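Local coordinates for 3-chlorocatechol 1,2-dioxygenase (Rhodococcus opacus, PDB 2BOY), which probably cleaves the aromatic ring of 3-chlorocatechol between its two hydroxyl-bearing carbons, using a non-haem ferric iron and molecular oxygen, at residues H185-W194 with T206-T216. Sequence-based numbering, arbitrary orientation.
Sequences HAWRPAHLHW and TQLYFENGQWT. With FE (Fe (III) ion), chain I; BHO (benzhydroxamic acid), chain J.
The guanidinium edge of Arg188 serves both Gln207 OE1 and Tyr209 OH while bordering the iron-bound benzhydroxamic acid, whose pocket Arg188 and Gln207 help line, an example consistent with second-shell residues helping to order a metal site. Arg188 NH1 donates to a lone pair of Gln207 OE1 at 2.8 Å, the bond 161° at the hydrogen, with the amide nearly perpendicular to the guanidinium. Arg188 NH2 gives a hydrogen bond to Tyr209 OH (3.0 Å) and a salt bridge to Asp219, which together should fix the group's rotation. The same Gln207 OE1 lies over a face of the His191 imidazole, 3.3 Å from CD2. His191 CG sits between the backbone N and carbonyl carbon (chi1 56°), a turn that sets the ring alongside the Gln207 amide; NE2 binds the ferric iron at 2.0 Å while ND1 donates almost straight to Pro189 O. His193 NE2, Tyr133 and benzhydroxamic acid also bind the iron, as befits an intradiol dioxygenase.

Farther out, Trp215 lays its six-membered ring on the five-membered ring of Trp187 in an offset stack, planes 4° apart, and points its CZ3 edge at the His185 face. An alanine in place of Trp215 is likely to open a gap over the Trp187 indole and leave the His185 face without its edge-on partner.

Leu192 and Leu208 exchange backbone hydrogen bonds (N to O 2.9 and 2.8 Å), as do Trp194 and Thr206, making an antiparallel hairpin. Strand 121-125 flanks it beside 187-197 and strand 229-236 beside 204-210, while Phe105 of strand 102-110 packs on Leu192, Trp194 and Leu208.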
loop_
_atom_site.group_PDB
_atom_site.type_symbol
_atom_site.label_atom_id
_atom_site.label_comp_id
_atom_site.label_asym_id
_atom_site.label_seq_id
_atom_site.Cartn_x
_atom_site.Cartn_y
_atom_site.Cartn_z
ATOM N N HIS A 185 7.496 8.113 -16.962
ATOM C CA HIS A 185 8.793 7.525 -17.252
ATOM C C HIS A 185 9.272 6.732 -16.045
ATOM O O HIS A 185 9.061 7.161 -14.893
ATOM C CB HIS A 185 9.802 8.645 -17.501
ATOM C CG HIS A 185 9.614 9.325 -18.819
ATOM N ND1 HIS A 185 9.398 10.689 -18.940
ATOM C CD2 HIS A 185 9.616 8.823 -20.075
ATOM C CE1 HIS A 185 9.307 10.993 -20.231
ATOM N NE2 HIS A 185 9.420 9.878 -20.932
ATOM N N ALA A 186 9.915 5.594 -16.319
ATOM C CA ALA A 186 10.387 4.720 -15.261
ATOM C C ALA A 186 11.894 4.820 -15.028
ATOM O O ALA A 186 12.484 3.889 -14.493
ATOM C CB ALA A 186 10.000 3.284 -15.609
ATOM N N TRP A 187 12.526 5.928 -15.427
ATOM C CA TRP A 187 14.000 5.993 -15.461
ATOM C C TRP A 187 14.604 6.707 -14.257
ATOM O O TRP A 187 14.112 7.753 -13.862
ATOM C CB TRP A 187 14.458 6.798 -16.664
ATOM C CG TRP A 187 14.231 6.078 -17.952
ATOM C CD1 TRP A 187 13.111 6.158 -18.780
ATOM C CD2 TRP A 187 15.123 5.155 -18.571
ATOM N NE1 TRP A 187 13.288 5.353 -19.884
ATOM C CE2 TRP A 187 14.512 4.727 -19.789
ATOM C CE3 TRP A 187 16.395 4.641 -18.233
ATOM C CZ2 TRP A 187 15.125 3.805 -20.644
ATOM C CZ3 TRP A 187 17.005 3.741 -19.095
ATOM C CH2 TRP A 187 16.363 3.320 -20.280
ATOM N N ARG A 188 15.712 6.162 -13.768
ATOM C CA ARG A 188 16.660 6.900 -12.920
ATOM C C ARG A 188 17.869 7.314 -13.802
ATOM O O ARG A 188 18.350 6.498 -14.601
ATOM C CB ARG A 188 17.186 5.973 -11.809
ATOM C CG ARG A 188 16.093 5.410 -10.900
ATOM C CD ARG A 188 16.532 5.381 -9.412
ATOM N NE ARG A 188 16.876 6.748 -9.025
ATOM C CZ ARG A 188 17.916 7.106 -8.288
ATOM N NH1 ARG A 188 18.766 6.189 -7.813
ATOM N NH2 ARG A 188 18.123 8.402 -8.088
ATOM N N PRO A 189 18.405 8.520 -13.599
ATOM C CA PRO A 189 19.639 8.929 -14.289
ATOM C C PRO A 189 20.768 8.052 -13.734
ATOM O O PRO A 189 20.581 7.438 -12.653
ATOM C CB PRO A 189 19.831 10.381 -13.857
ATOM C CG PRO A 189 19.220 10.428 -12.480
ATOM C CD PRO A 189 17.947 9.546 -12.624
ATOM N N ALA A 190 21.896 7.977 -14.437
ATOM C CA ALA A 190 23.043 7.128 -14.012
ATOM C C ALA A 190 23.597 7.619 -12.705
ATOM O O ALA A 190 23.653 8.815 -12.519
ATOM C CB ALA A 190 24.135 7.195 -15.074
ATOM N N HIS A 191 24.026 6.713 -11.819
ATOM C CA HIS A 191 24.493 7.128 -10.477
ATOM C C HIS A 191 25.409 6.084 -9.813
ATOM O O HIS A 191 25.351 4.888 -10.131
ATOM C CB HIS A 191 23.274 7.397 -9.555
ATOM C CG HIS A 191 22.352 6.226 -9.455
ATOM N ND1 HIS A 191 21.346 5.985 -10.359
ATOM C CD2 HIS A 191 22.356 5.178 -8.600
ATOM C CE1 HIS A 191 20.751 4.841 -10.052
ATOM N NE2 HIS A 191 21.336 4.341 -8.970
ATOM N N LEU A 192 26.226 6.557 -8.865
ATOM C CA LEU A 192 27.048 5.735 -8.017
ATOM C C LEU A 192 26.445 5.885 -6.628
ATOM O O LEU A 192 26.200 7.034 -6.215
ATOM C CB LEU A 192 28.479 6.269 -7.986
ATOM C CG LEU A 192 29.130 6.446 -9.365
ATOM C CD1 LEU A 192 30.557 6.947 -9.161
ATOM C CD2 LEU A 192 29.129 5.036 -10.026
ATOM N N HIS A 193 26.212 4.753 -5.950
ATOM C CA HIS A 193 25.652 4.715 -4.547
ATOM C C HIS A 193 26.804 4.640 -3.553
ATOM O O HIS A 193 27.758 3.915 -3.806
ATOM C CB HIS A 193 24.865 3.434 -4.330
ATOM C CG HIS A 193 23.510 3.409 -4.985
ATOM N ND1 HIS A 193 22.407 3.969 -4.385
ATOM C CD2 HIS A 193 23.070 2.850 -6.148
ATOM C CE1 HIS A 193 21.349 3.797 -5.164
ATOM N NE2 HIS A 193 21.730 3.134 -6.247
ATOM N N TRP A 194 26.695 5.271 -2.364
ATOM C CA TRP A 194 27.779 5.222 -1.395
ATOM C C TRP A 194 27.186 5.154 0.010
ATOM O O TRP A 194 26.208 5.846 0.291
ATOM C CB TRP A 194 28.600 6.507 -1.435
ATOM C CG TRP A 194 29.191 6.836 -2.771
ATOM C CD1 TRP A 194 28.572 7.475 -3.808
ATOM C CD2 TRP A 194 30.525 6.554 -3.207
ATOM N NE1 TRP A 194 29.441 7.574 -4.871
ATOM C CE2 TRP A 194 30.647 7.037 -4.521
ATOM C CE3 TRP A 194 31.638 5.920 -2.619
ATOM C CZ2 TRP A 194 31.831 6.936 -5.246
ATOM C CZ3 TRP A 194 32.822 5.813 -3.355
ATOM C CH2 TRP A 194 32.901 6.316 -4.645
ATOM N N THR A 206 24.582 8.345 0.255
ATOM C CA THR A 206 24.359 9.324 -0.784
ATOM C C THR A 206 24.515 8.680 -2.176
ATOM O O THR A 206 24.785 7.482 -2.285
ATOM C CB THR A 206 25.311 10.556 -0.557
ATOM O OG1 THR A 206 24.916 11.663 -1.383
ATOM C CG2 THR A 206 26.793 10.271 -0.908
ATOM N N GLN A 207 24.316 9.487 -3.202
ATOM C CA GLN A 207 24.417 9.026 -4.601
ATOM C C GLN A 207 25.077 10.136 -5.363
ATOM O O GLN A 207 24.839 11.307 -5.064
ATOM C CB GLN A 207 23.027 8.882 -5.196
ATOM C CG GLN A 207 22.243 7.724 -4.604
ATOM C CD GLN A 207 21.036 7.350 -5.415
ATOM O OE1 GLN A 207 21.042 7.438 -6.651
ATOM N NE2 GLN A 207 20.000 6.903 -4.728
ATOM N N LEU A 208 25.839 9.799 -6.403
ATOM C CA LEU A 208 26.398 10.872 -7.242
ATOM C C LEU A 208 25.964 10.608 -8.680
ATOM O O LEU A 208 25.978 9.477 -9.101
ATOM C CB LEU A 208 27.935 10.893 -7.132
ATOM C CG LEU A 208 28.417 11.203 -5.696
ATOM C CD1 LEU A 208 29.920 10.996 -5.531
ATOM C CD2 LEU A 208 28.008 12.629 -5.276
ATOM N N TYR A 209 25.561 11.654 -9.378
ATOM C CA TYR A 209 24.986 11.599 -10.722
ATOM C C TYR A 209 25.940 12.307 -11.680
ATOM O O TYR A 209 26.917 12.889 -11.246
ATOM C CB TYR A 209 23.665 12.341 -10.717
ATOM C CG TYR A 209 22.686 11.821 -9.685
ATOM C CD1 TYR A 209 22.591 12.414 -8.431
ATOM C CD2 TYR A 209 21.849 10.736 -9.984
ATOM C CE1 TYR A 209 21.708 11.924 -7.479
ATOM C CE2 TYR A 209 20.960 10.235 -9.033
ATOM C CZ TYR A 209 20.898 10.841 -7.792
ATOM O OH TYR A 209 20.008 10.373 -6.851
ATOM N N PHE A 210 25.684 12.236 -12.980
ATOM C CA PHE A 210 26.609 12.789 -14.003
ATOM C C PHE A 210 25.899 13.955 -14.685
ATOM O O PHE A 210 24.798 13.769 -15.210
ATOM C CB PHE A 210 26.986 11.681 -14.964
ATOM C CG PHE A 210 27.675 10.541 -14.292
ATOM C CD1 PHE A 210 26.965 9.429 -13.860
ATOM C CD2 PHE A 210 29.035 10.621 -13.998
ATOM C CE1 PHE A 210 27.600 8.419 -13.194
ATOM C CE2 PHE A 210 29.673 9.597 -13.330
ATOM C CZ PHE A 210 28.954 8.494 -12.929
ATOM N N GLU A 211 26.489 15.149 -14.570
ATOM C CA GLU A 211 25.960 16.437 -15.065
ATOM C C GLU A 211 25.241 16.321 -16.406
ATOM O O GLU A 211 24.134 16.809 -16.606
ATOM C CB GLU A 211 27.146 17.356 -15.335
ATOM C CG GLU A 211 27.081 18.649 -14.585
ATOM C CD GLU A 211 28.439 19.273 -14.473
ATOM O OE1 GLU A 211 29.282 19.059 -15.380
ATOM O OE2 GLU A 211 28.652 19.957 -13.463
ATOM N N ASN A 212 25.913 15.651 -17.321
ATOM C CA ASN A 212 25.505 15.613 -18.713
ATOM C C ASN A 212 24.462 14.521 -18.997
ATOM O O ASN A 212 24.012 14.376 -20.128
ATOM C CB ASN A 212 26.780 15.390 -19.536
ATOM C CG ASN A 212 28.062 15.384 -18.643
ATOM O OD1 ASN A 212 29.095 15.967 -19.015
ATOM N ND2 ASN A 212 27.982 14.738 -17.455
ATOM N N GLY A 213 24.058 13.786 -17.964
ATOM C CA GLY A 213 23.329 12.543 -18.162
ATOM C C GLY A 213 21.848 12.754 -18.401
ATOM O O GLY A 213 21.257 13.727 -17.945
ATOM N N GLN A 214 21.225 11.832 -19.114
ATOM C CA GLN A 214 19.792 11.971 -19.331
ATOM C C GLN A 214 19.088 11.620 -18.011
ATOM O O GLN A 214 19.629 10.878 -17.208
ATOM C CB GLN A 214 19.332 11.071 -20.509
ATOM C CG GLN A 214 19.740 9.632 -20.392
ATOM C CD GLN A 214 19.802 8.868 -21.746
ATOM O OE1 GLN A 214 18.989 9.107 -22.660
ATOM N NE2 GLN A 214 20.760 7.940 -21.853
ATOM N N TRP A 215 17.907 12.176 -17.805
ATOM C CA TRP A 215 17.055 11.890 -16.636
ATOM C C TRP A 215 17.456 12.622 -15.341
ATOM O O TRP A 215 16.766 12.467 -14.350
ATOM C CB TRP A 215 16.906 10.365 -16.393
ATOM C CG TRP A 215 16.636 9.572 -17.645
ATOM C CD1 TRP A 215 17.460 8.656 -18.236
ATOM C CD2 TRP A 215 15.442 9.607 -18.451
ATOM N NE1 TRP A 215 16.858 8.132 -19.360
ATOM C CE2 TRP A 215 15.625 8.704 -19.518
ATOM C CE3 TRP A 215 14.234 10.314 -18.370
ATOM C CZ2 TRP A 215 14.642 8.494 -20.510
ATOM C CZ3 TRP A 215 13.251 10.099 -19.339
ATOM C CH2 TRP A 215 13.461 9.192 -20.393
ATOM N N THR A 216 18.531 13.433 -15.326
ATOM C CA THR A 216 18.848 14.141 -14.063
ATOM C C THR A 216 17.757 15.121 -13.630
ATOM O O THR A 216 17.660 15.460 -12.441
ATOM C CB THR A 216 20.184 14.874 -14.099
ATOM O OG1 THR A 216 20.099 15.955 -15.052
ATOM C CG2 THR A 216 21.287 13.935 -14.605
HETATM FE FE FE I . 20.617 2.660 -8.060
HETATM C C1 BHO J . 16.919 2.813 -6.884
HETATM C C2 BHO J . 16.117 3.753 -6.074
HETATM C C3 BHO J . 14.730 3.595 -6.044
HETATM C C4 BHO J . 14.141 2.567 -6.797
HETATM C C5 BHO J . 14.905 1.699 -7.559
HETATM C C6 BHO J . 16.294 1.820 -7.621
HETATM C C BHO J . 18.405 2.985 -6.911
HETATM O O1 BHO J . 18.819 4.083 -6.732
HETATM N N BHO J . 19.295 2.047 -7.163
HETATM O O2 BHO J . 19.304 0.925 -6.630
HETATM O O HOH W 1 23.372 10.923 -14.071
HETATM O O HOH W 2 22.155 9.925 -16.410
HETATM O O HOH W 3 22.613 5.431 -1.964
#